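Local atomic coordinates of probable porin (PDB entry 2Y0H), a protein that probably forms a diffusion pore through the outer membrane of Pseudomonas aeruginosa, as a member of the OprD family of porins. Residues Ser240-Leu252 with Ile263-Pro275. Sequence-based numbering, arbitrary orientation.
Sequences SGPVDNRNLNAML and IGVQKMIGNDAFP. With C8E ((hydroxyethyloxy)tri(ethyloxy)octane), chain M.
A chi1 of 179° sets CG of N245 opposite its backbone N, beside the carbonyl carbon, and turns the amide toward the loop 270-275 that follows the facing strand, where ND2 donates to D272 O (2.8 Å), almost within the amide plane; a second, weak bond from ND2 reaches M268 SD. N247 has a similar chi1 (171°), and its chi2 near zero leaves ND2 over the centre of the F274 ring, 3.3 Å above its plane, with amide and ring almost perpendicular, while N245 OD1 lies at the ring's edge. N247 OD1 also accepts N249 ND2 from above its carbonyl plane, a second hold on the amide. N247, N249, M251, Q266 and M268 line one face of a regular antiparallel hairpin, strands 244-256 and 259-269, two neighbours in the closed 18-stranded barrel of an OprD-family porin; F274 packs against this face. Here N249 CB packs against Q266 OE1 (3.5 Å), which accepts from N287 N; Q266 NE2 donates to F294 O, and N249 OD1 accepts from A286 N. The alternate residues form the other face: L248 CD1 meets I269 CD1 (3.8 Å), I269 CG2 approaches R246 NH2, and a C8E detergent chain lies by L248, A250 and V265, consistent with a membrane-facing surface. Beyond the ladder, carboxylates join the backbone bonding: D272 OD2 takes D244 N on its anti lone pair (2.7 Å), D272 N donates to D244 O, and N271 N to D244 OD2 from above the carboxylate plane (3.1 Å).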
loop_
_atom_site.group_PDB
_atom_site.type_symbol
_atom_site.label_atom_id
_atom_site.label_comp_id
_atom_site.label_asym_id
_atom_site.label_seq_id
_atom_site.Cartn_x
_atom_site.Cartn_y
_atom_site.Cartn_z
ATOM N N SER A 240 -9.186 22.338 4.552
ATOM C CA SER A 240 -8.437 22.263 3.302
ATOM C C SER A 240 -9.358 22.494 2.116
ATOM O O SER A 240 -8.957 22.328 0.972
ATOM C CB SER A 240 -7.665 20.932 3.172
ATOM O OG SER A 240 -8.436 19.909 2.557
ATOM N N GLY A 241 -10.599 22.876 2.401
ATOM C CA GLY A 241 -11.587 23.119 1.364
ATOM C C GLY A 241 -12.490 21.927 1.135
ATOM O O GLY A 241 -12.384 20.920 1.844
ATOM N N PRO A 242 -13.377 22.027 0.132
ATOM C CA PRO A 242 -14.314 20.951 -0.213
ATOM C C PRO A 242 -13.592 19.662 -0.606
ATOM O O PRO A 242 -12.478 19.696 -1.144
ATOM C CB PRO A 242 -15.070 21.512 -1.429
ATOM C CG PRO A 242 -14.884 22.985 -1.351
ATOM C CD PRO A 242 -13.509 23.177 -0.775
ATOM N N VAL A 243 -14.240 18.535 -0.336
ATOM C CA VAL A 243 -13.720 17.231 -0.706
ATOM C C VAL A 243 -14.870 16.472 -1.381
ATOM O O VAL A 243 -15.893 16.230 -0.754
ATOM C CB VAL A 243 -13.220 16.452 0.540
ATOM C CG1 VAL A 243 -12.752 15.047 0.150
ATOM C CG2 VAL A 243 -12.106 17.220 1.264
ATOM N N ASP A 244 -14.714 16.129 -2.659
ATOM C CA ASP A 244 -15.807 15.511 -3.428
ATOM C C ASP A 244 -15.287 14.420 -4.357
ATOM O O ASP A 244 -14.825 14.705 -5.450
ATOM C CB ASP A 244 -16.571 16.574 -4.239
ATOM C CG ASP A 244 -17.632 15.970 -5.171
ATOM O OD1 ASP A 244 -18.327 15.014 -4.776
ATOM O OD2 ASP A 244 -17.774 16.458 -6.308
ATOM N N ASN A 245 -15.362 13.173 -3.915
ATOM C CA ASN A 245 -14.906 12.044 -4.719
ATOM C C ASN A 245 -15.621 10.767 -4.346
ATOM O O ASN A 245 -15.728 10.404 -3.173
ATOM C CB ASN A 245 -13.403 11.812 -4.556
ATOM C CG ASN A 245 -12.889 10.621 -5.375
ATOM O OD1 ASN A 245 -12.974 9.463 -4.953
ATOM N ND2 ASN A 245 -12.324 10.913 -6.530
ATOM N N ARG A 246 -16.125 10.089 -5.360
ATOM C CA ARG A 246 -16.518 8.715 -5.189
ATOM C C ARG A 246 -15.575 7.954 -6.090
ATOM O O ARG A 246 -15.195 8.435 -7.167
ATOM C CB ARG A 246 -18.001 8.516 -5.520
ATOM C CG ARG A 246 -18.893 9.474 -4.711
ATOM C CD ARG A 246 -20.367 9.130 -4.755
ATOM N NE ARG A 246 -20.886 8.995 -6.115
ATOM C CZ ARG A 246 -21.268 10.013 -6.881
ATOM N NH1 ARG A 246 -21.172 11.257 -6.428
ATOM N NH2 ARG A 246 -21.737 9.782 -8.104
ATOM N N ASN A 247 -15.162 6.788 -5.610
ATOM C CA ASN A 247 -14.159 5.973 -6.270
ATOM C C ASN A 247 -14.721 4.560 -6.417
ATOM O O ASN A 247 -14.919 3.876 -5.408
ATOM C CB ASN A 247 -12.874 5.979 -5.422
ATOM C CG ASN A 247 -11.827 4.968 -5.908
ATOM O OD1 ASN A 247 -12.090 4.146 -6.791
ATOM N ND2 ASN A 247 -10.633 5.032 -5.319
ATOM N N LEU A 248 -15.012 4.153 -7.661
ATOM C CA LEU A 248 -15.471 2.787 -7.977
ATOM C C LEU A 248 -14.377 2.034 -8.732
ATOM O O LEU A 248 -13.971 2.437 -9.822
ATOM C CB LEU A 248 -16.717 2.804 -8.862
ATOM C CG LEU A 248 -18.046 3.373 -8.367
ATOM C CD1 LEU A 248 -17.858 4.661 -7.599
ATOM C CD2 LEU A 248 -18.964 3.605 -9.561
ATOM N N ASN A 249 -13.898 0.939 -8.162
ATOM C CA ASN A 249 -12.855 0.171 -8.819
ATOM C C ASN A 249 -12.972 -1.317 -8.517
ATOM O O ASN A 249 -13.412 -1.711 -7.430
ATOM C CB ASN A 249 -11.454 0.715 -8.491
ATOM C CG ASN A 249 -11.061 0.500 -7.039
ATOM O OD1 ASN A 249 -10.408 -0.481 -6.702
ATOM N ND2 ASN A 249 -11.456 1.425 -6.173
ATOM N N ALA A 250 -12.595 -2.134 -9.495
ATOM C CA ALA A 250 -12.729 -3.581 -9.382
ATOM C C ALA A 250 -11.590 -4.282 -10.106
ATOM O O ALA A 250 -11.126 -3.828 -11.144
ATOM C CB ALA A 250 -14.080 -4.044 -9.934
ATOM N N MET A 251 -11.131 -5.386 -9.540
ATOM C CA MET A 251 -10.151 -6.231 -10.213
ATOM C C MET A 251 -10.723 -7.636 -10.354
ATOM O O MET A 251 -11.108 -8.244 -9.362
ATOM C CB MET A 251 -8.846 -6.270 -9.414
ATOM C CG MET A 251 -7.684 -6.886 -10.158
ATOM S SD MET A 251 -6.984 -5.720 -11.327
ATOM C CE MET A 251 -5.422 -5.351 -10.537
ATOM N N LEU A 252 -10.803 -8.127 -11.589
ATOM C CA LEU A 252 -11.202 -9.506 -11.878
ATOM C C LEU A 252 -9.978 -10.307 -12.305
ATOM O O LEU A 252 -9.320 -9.968 -13.287
ATOM C CB LEU A 252 -12.222 -9.540 -13.014
ATOM C CG LEU A 252 -13.701 -9.683 -12.665
ATOM C CD1 LEU A 252 -13.980 -11.085 -12.165
ATOM C CD2 LEU A 252 -14.112 -8.634 -11.624
ATOM N N ILE A 263 -8.231 -8.223 -15.331
ATOM C CA ILE A 263 -8.794 -6.985 -15.844
ATOM C C ILE A 263 -9.209 -6.111 -14.663
ATOM O O ILE A 263 -9.802 -6.589 -13.687
ATOM C CB ILE A 263 -10.066 -7.221 -16.690
ATOM C CG1 ILE A 263 -9.823 -8.285 -17.753
ATOM C CG2 ILE A 263 -10.504 -5.941 -17.371
ATOM C CD1 ILE A 263 -10.886 -8.287 -18.825
ATOM N N GLY A 264 -8.895 -4.830 -14.766
ATOM C CA GLY A 264 -9.289 -3.863 -13.772
ATOM C C GLY A 264 -10.014 -2.701 -14.408
ATOM O O GLY A 264 -9.685 -2.275 -15.527
ATOM N N VAL A 265 -11.027 -2.207 -13.711
ATOM C CA VAL A 265 -11.708 -0.986 -14.106
ATOM C C VAL A 265 -11.767 -0.071 -12.891
ATOM O O VAL A 265 -11.904 -0.538 -11.761
ATOM C CB VAL A 265 -13.154 -1.245 -14.624
ATOM C CG1 VAL A 265 -13.124 -2.015 -15.912
ATOM C CG2 VAL A 265 -13.980 -1.994 -13.580
ATOM N N GLN A 266 -11.692 1.232 -13.133
ATOM C CA GLN A 266 -11.594 2.216 -12.062
ATOM C C GLN A 266 -12.199 3.516 -12.568
ATOM O O GLN A 266 -11.974 3.915 -13.714
ATOM C CB GLN A 266 -10.121 2.419 -11.677
ATOM C CG GLN A 266 -9.847 3.330 -10.475
ATOM C CD GLN A 266 -8.490 3.029 -9.850
ATOM O OE1 GLN A 266 -8.293 1.954 -9.259
ATOM N NE2 GLN A 266 -7.530 3.954 -10.009
ATOM N N LYS A 267 -12.952 4.181 -11.707
ATOM C CA LYS A 267 -13.662 5.380 -12.106
ATOM C C LYS A 267 -13.717 6.412 -10.961
ATOM O O LYS A 267 -14.247 6.139 -9.891
ATOM C CB LYS A 267 -15.061 4.974 -12.568
ATOM C CG LYS A 267 -15.931 6.086 -13.099
ATOM C CD LYS A 267 -17.256 5.519 -13.642
ATOM C CE LYS A 267 -17.044 4.550 -14.829
ATOM N NZ LYS A 267 -16.517 3.183 -14.464
ATOM N N MET A 268 -13.138 7.582 -11.197
ATOM C CA MET A 268 -13.243 8.717 -10.274
ATOM C C MET A 268 -14.479 9.540 -10.637
ATOM O O MET A 268 -14.686 9.893 -11.800
ATOM C CB MET A 268 -12.002 9.617 -10.357
ATOM C CG MET A 268 -10.668 8.919 -10.094
ATOM S SD MET A 268 -10.548 8.267 -8.397
ATOM C CE MET A 268 -10.651 6.504 -8.744
ATOM N N ILE A 269 -15.294 9.845 -9.635
ATOM C CA ILE A 269 -16.489 10.652 -9.826
ATOM C C ILE A 269 -16.476 11.815 -8.855
ATOM O O ILE A 269 -16.208 11.636 -7.658
ATOM C CB ILE A 269 -17.743 9.820 -9.579
ATOM C CG1 ILE A 269 -17.731 8.584 -10.495
ATOM C CG2 ILE A 269 -18.991 10.671 -9.779
ATOM C CD1 ILE A 269 -18.616 7.443 -10.026
ATOM N N GLY A 270 -16.784 13.003 -9.371
ATOM C CA GLY A 270 -16.794 14.219 -8.570
ATOM C C GLY A 270 -15.672 15.115 -9.045
ATOM O O GLY A 270 -14.968 14.779 -9.995
ATOM N N ASN A 271 -15.470 16.261 -8.413
ATOM C CA ASN A 271 -14.422 17.123 -8.960
ATOM C C ASN A 271 -13.017 16.912 -8.384
ATOM O O ASN A 271 -12.058 17.489 -8.899
ATOM C CB ASN A 271 -14.822 18.602 -8.949
ATOM C CG ASN A 271 -14.525 19.257 -7.647
ATOM O OD1 ASN A 271 -14.916 18.748 -6.596
ATOM N ND2 ASN A 271 -13.802 20.377 -7.689
ATOM N N ASP A 272 -12.889 16.068 -7.353
ATOM C CA ASP A 272 -11.589 15.800 -6.733
ATOM C C ASP A 272 -10.949 14.456 -7.099
ATOM O O ASP A 272 -11.633 13.482 -7.400
ATOM C CB ASP A 272 -11.687 15.905 -5.205
ATOM C CG ASP A 272 -11.949 17.323 -4.743
ATOM O OD1 ASP A 272 -11.331 18.240 -5.325
ATOM O OD2 ASP A 272 -12.779 17.520 -3.821
ATOM N N ALA A 273 -9.625 14.420 -7.050
ATOM C CA ALA A 273 -8.902 13.164 -7.059
ATOM C C ALA A 273 -9.263 12.370 -5.804
ATOM O O ALA A 273 -9.747 12.925 -4.829
ATOM C CB ALA A 273 -7.394 13.417 -7.102
ATOM N N PHE A 274 -9.020 11.066 -5.838
ATOM C CA PHE A 274 -9.195 10.219 -4.671
ATOM C C PHE A 274 -8.276 10.650 -3.515
ATOM O O PHE A 274 -7.054 10.675 -3.666
ATOM C CB PHE A 274 -8.915 8.762 -5.047
ATOM C CG PHE A 274 -9.106 7.795 -3.917
ATOM C CD1 PHE A 274 -10.341 7.698 -3.272
ATOM C CD2 PHE A 274 -8.056 6.974 -3.500
ATOM C CE1 PHE A 274 -10.533 6.805 -2.234
ATOM C CE2 PHE A 274 -8.230 6.066 -2.453
ATOM C CZ PHE A 274 -9.474 5.977 -1.818
ATOM N N PRO A 275 -8.866 10.991 -2.360
ATOM C CA PRO A 275 -8.079 11.427 -1.195
ATOM C C PRO A 275 -7.304 10.282 -0.550
ATOM O O PRO A 275 -7.896 9.248 -0.215
ATOM C CB PRO A 275 -9.145 11.944 -0.225
ATOM C CG PRO A 275 -10.379 12.177 -1.084
ATOM C CD PRO A 275 -10.315 11.131 -2.132
HETATM C C1 C8E M . -16.801 0.124 -11.661
HETATM C C2 C8E M . -16.182 -0.602 -10.464
HETATM C C3 C8E M . -17.148 -1.643 -9.900
HETATM C C4 C8E M . -17.987 -1.060 -8.763
#